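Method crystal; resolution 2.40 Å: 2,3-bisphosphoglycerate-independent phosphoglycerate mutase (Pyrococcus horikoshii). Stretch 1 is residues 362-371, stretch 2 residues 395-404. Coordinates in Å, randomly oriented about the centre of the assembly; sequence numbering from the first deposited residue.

Stretch 1, residues 362-371: PLLIAGGGVR
Stretch 2 395-404: DIVPIMMDLM

A strand and a helix of the same chain lie side by side here and run the same way: residues 362-366 are extended, 396-403 are helical, their N-to-C directions differ by 11°, and the axes approach to 10.6 Å. No hydrogen bond crosses between the stretches, so the contact is one of packing, side chain against side chain along the strand and leucine against backbone at the turn, and it buries 320 Å² summed over both sides. The helix satisfies its own backbone through a ladder of i to i+4 bonds, from I399 N to D395 O (3.1 Å) through L403 N to I399 O (3.0 Å) and M404 N to M400 O (2.8 Å); helical phi/psi stay near -65/-40.

The strand begins earlier in the chain and enters with P362 at phi/psi -61/142, out of reach of the helix. L363 (-137/140) is the first residue to point its CA-to-CB bond toward the helix. Its CA lies 9.0 Å from the CA of I396, and with chi1 t and chi2 p its CD2 comes 3.8 Å from I396 CG1. I396 starts sideways, but its m,t rotamer brings the end of the chain nearer.

Strand alternation then takes over. L364 (-136/145, chi1 p, chi2 p) is buried yet out of reach, while I365 (-136/131) again points toward the helix, its CA 8.0 Å from that of M400. In the m,t rotamer I365 spans one helical turn: CD1 meets I399 CG2 at 4.0 Å, and CG2 meets L403 CD1 at 3.6 Å. I399 and L403 are four residues apart, both point toward the strand, and both hold m,t rotamers. M400 faces sideways and makes no close contact. A366 (-142/152) points away and ends the strand.

The chain next folds into a type II turn from G367 to V370, closed by a weak hydrogen bond from V370 N to G367 O at 3.3 Å. G367 (136/-171) has backbone angles that would jam a CB against the preceding carbonyl, reason enough for glycine. G368 takes the first central position at -60/138; its O sits 3.9 Å from L403 O, a proximity without a bond. G369, at 93/-23, has angles that call for glycine by themselves, and an ideal CB would also stand a tight 3.3 Å from L403 CD2. The backbones are close here, with the CA atoms of G369 and L403 5.5 Å apart and G369 C 3.5 Å from L403 CD2.

V370 (-68/134, chi1 t) closes the turn with its CA-to-CB bond sideways to the helix, yet its CG2 reaches L403 CD1 at 4.0 Å, while its N lies 3.7 Å from L403 CD2. R371 (-93/96; chi1 m, chi2 t, chi3 m) makes no contact with the helix. The rule is compact: alternate strand residues supply aliphatic side chains, and one leucine near the helix end, L403, gathers I365, the glycine turn and V370 around it.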

# COMPACT_ATOMS: atom_id res chain seq x y z
N PRO B 362 6.10 -14.85 -1.30
CA PRO B 362 4.99 -14.72 -2.25
C PRO B 362 5.54 -14.58 -3.67
O PRO B 362 6.57 -13.93 -3.90
CB PRO B 362 4.25 -13.46 -1.76
CG PRO B 362 5.33 -12.68 -1.07
CD PRO B 362 6.11 -13.73 -0.33
N LEU B 363 4.83 -15.21 -4.61
CA LEU B 363 5.23 -15.22 -6.01
C LEU B 363 4.02 -15.00 -6.91
O LEU B 363 2.94 -15.53 -6.66
CB LEU B 363 5.85 -16.60 -6.36
CG LEU B 363 6.00 -16.98 -7.84
CD1 LEU B 363 6.90 -15.95 -8.55
CD2 LEU B 363 6.61 -18.38 -7.97
N LEU B 364 4.20 -14.22 -7.97
CA LEU B 364 3.11 -14.02 -8.91
C LEU B 364 3.67 -14.11 -10.33
O LEU B 364 4.82 -13.73 -10.59
CB LEU B 364 2.44 -12.66 -8.68
CG LEU B 364 2.95 -11.34 -9.27
CD1 LEU B 364 2.83 -11.33 -10.79
CD2 LEU B 364 2.10 -10.20 -8.71
N ILE B 365 2.86 -14.66 -11.23
CA ILE B 365 3.24 -14.78 -12.63
C ILE B 365 2.03 -14.35 -13.45
O ILE B 365 0.90 -14.81 -13.21
CB ILE B 365 3.61 -16.23 -13.00
CG1 ILE B 365 4.76 -16.72 -12.11
CG2 ILE B 365 4.02 -16.29 -14.48
CD1 ILE B 365 5.12 -18.19 -12.33
N ALA B 366 2.26 -13.46 -14.42
CA ALA B 366 1.18 -12.98 -15.27
C ALA B 366 1.68 -12.81 -16.69
O ALA B 366 2.87 -12.56 -16.92
CB ALA B 366 0.64 -11.65 -14.73
N GLY B 367 0.77 -12.94 -17.66
CA GLY B 367 1.17 -12.80 -19.06
C GLY B 367 0.55 -13.86 -19.95
O GLY B 367 -0.32 -14.63 -19.52
N GLY B 368 1.00 -13.92 -21.20
CA GLY B 368 0.47 -14.90 -22.13
C GLY B 368 0.72 -16.32 -21.64
O GLY B 368 1.79 -16.62 -21.12
N GLY B 369 -0.29 -17.18 -21.79
CA GLY B 369 -0.16 -18.57 -21.37
C GLY B 369 -0.63 -18.90 -19.96
O GLY B 369 -0.96 -20.06 -19.67
N VAL B 370 -0.67 -17.90 -19.09
CA VAL B 370 -1.07 -18.15 -17.70
C VAL B 370 -2.54 -18.53 -17.49
O VAL B 370 -3.44 -17.92 -18.07
CB VAL B 370 -0.77 -16.90 -16.82
CG1 VAL B 370 -1.35 -17.08 -15.41
CG2 VAL B 370 0.75 -16.66 -16.75
N ARG B 371 -2.77 -19.56 -16.68
CA ARG B 371 -4.13 -20.00 -16.33
C ARG B 371 -4.38 -19.22 -15.04
O ARG B 371 -3.95 -19.64 -13.96
CB ARG B 371 -4.16 -21.52 -16.07
CG ARG B 371 -3.36 -22.31 -17.10
CD ARG B 371 -3.72 -23.79 -17.23
NE ARG B 371 -3.02 -24.64 -16.27
CZ ARG B 371 -2.66 -25.91 -16.49
NH1 ARG B 371 -2.92 -26.53 -17.64
NH2 ARG B 371 -2.03 -26.59 -15.53
N ASP B 395 12.20 -23.60 -9.45
CA ASP B 395 11.11 -23.98 -10.34
C ASP B 395 10.62 -22.80 -11.20
O ASP B 395 9.93 -22.97 -12.20
CB ASP B 395 9.96 -24.52 -9.48
CG ASP B 395 10.33 -25.89 -8.93
OD1 ASP B 395 10.83 -26.70 -9.71
OD2 ASP B 395 10.13 -26.12 -7.74
N ILE B 396 10.95 -21.58 -10.71
CA ILE B 396 10.37 -20.37 -11.30
C ILE B 396 10.80 -20.14 -12.75
O ILE B 396 10.00 -19.85 -13.64
CB ILE B 396 10.80 -19.18 -10.43
CG1 ILE B 396 10.17 -19.27 -9.04
CG2 ILE B 396 10.32 -17.85 -11.08
CD1 ILE B 396 10.58 -18.09 -8.15
N VAL B 397 12.10 -20.25 -13.06
CA VAL B 397 12.56 -20.02 -14.42
C VAL B 397 11.97 -21.06 -15.38
O VAL B 397 11.45 -20.71 -16.45
CB VAL B 397 14.11 -20.00 -14.48
CG1 VAL B 397 14.60 -20.10 -15.93
CG2 VAL B 397 14.63 -18.70 -13.83
N PRO B 398 12.02 -22.36 -15.00
CA PRO B 398 11.46 -23.39 -15.90
C PRO B 398 9.99 -23.11 -16.23
O PRO B 398 9.56 -23.25 -17.38
CB PRO B 398 11.63 -24.68 -15.09
CG PRO B 398 12.93 -24.43 -14.36
CD PRO B 398 12.74 -22.98 -13.87
N ILE B 399 9.21 -22.73 -15.21
CA ILE B 399 7.80 -22.43 -15.45
C ILE B 399 7.67 -21.17 -16.34
O ILE B 399 6.77 -21.09 -17.18
CB ILE B 399 7.05 -22.22 -14.10
CG1 ILE B 399 6.87 -23.57 -13.40
CG2 ILE B 399 5.70 -21.55 -14.33
CD1 ILE B 399 6.33 -23.45 -11.97
N MET B 400 8.57 -20.20 -16.16
CA MET B 400 8.53 -18.99 -16.98
C MET B 400 8.90 -19.36 -18.40
O MET B 400 8.25 -18.93 -19.35
CB MET B 400 9.51 -17.93 -16.48
CG MET B 400 9.03 -17.14 -15.31
SD MET B 400 10.28 -15.97 -14.78
CE MET B 400 9.88 -14.55 -15.82
N MET B 401 9.96 -20.16 -18.53
CA MET B 401 10.44 -20.57 -19.85
C MET B 401 9.38 -21.36 -20.59
O MET B 401 9.25 -21.24 -21.81
CB MET B 401 11.74 -21.39 -19.72
CG MET B 401 12.98 -20.53 -19.40
SD MET B 401 13.41 -19.36 -20.72
CE MET B 401 14.49 -18.20 -19.85
N ASP B 402 8.60 -22.15 -19.86
CA ASP B 402 7.54 -22.94 -20.48
C ASP B 402 6.40 -22.03 -20.97
O ASP B 402 5.84 -22.22 -22.04
CB ASP B 402 7.02 -23.99 -19.48
CG ASP B 402 6.01 -24.93 -20.16
OD1 ASP B 402 6.37 -25.54 -21.17
OD2 ASP B 402 4.90 -25.07 -19.66
N LEU B 403 6.04 -21.04 -20.12
CA LEU B 403 5.01 -20.10 -20.54
C LEU B 403 5.48 -19.27 -21.75
O LEU B 403 4.70 -18.78 -22.55
CB LEU B 403 4.71 -19.14 -19.38
CG LEU B 403 3.90 -19.79 -18.24
CD1 LEU B 403 3.99 -18.97 -16.95
CD2 LEU B 403 2.40 -19.91 -18.56
N MET B 404 6.83 -19.10 -21.81
CA MET B 404 7.44 -18.37 -22.93
C MET B 404 7.63 -19.27 -24.16
O MET B 404 8.15 -18.85 -25.18
CB MET B 404 8.82 -17.86 -22.47
CG MET B 404 8.78 -16.65 -21.52
SD MET B 404 10.24 -16.56 -20.45
CE MET B 404 11.44 -15.92 -21.63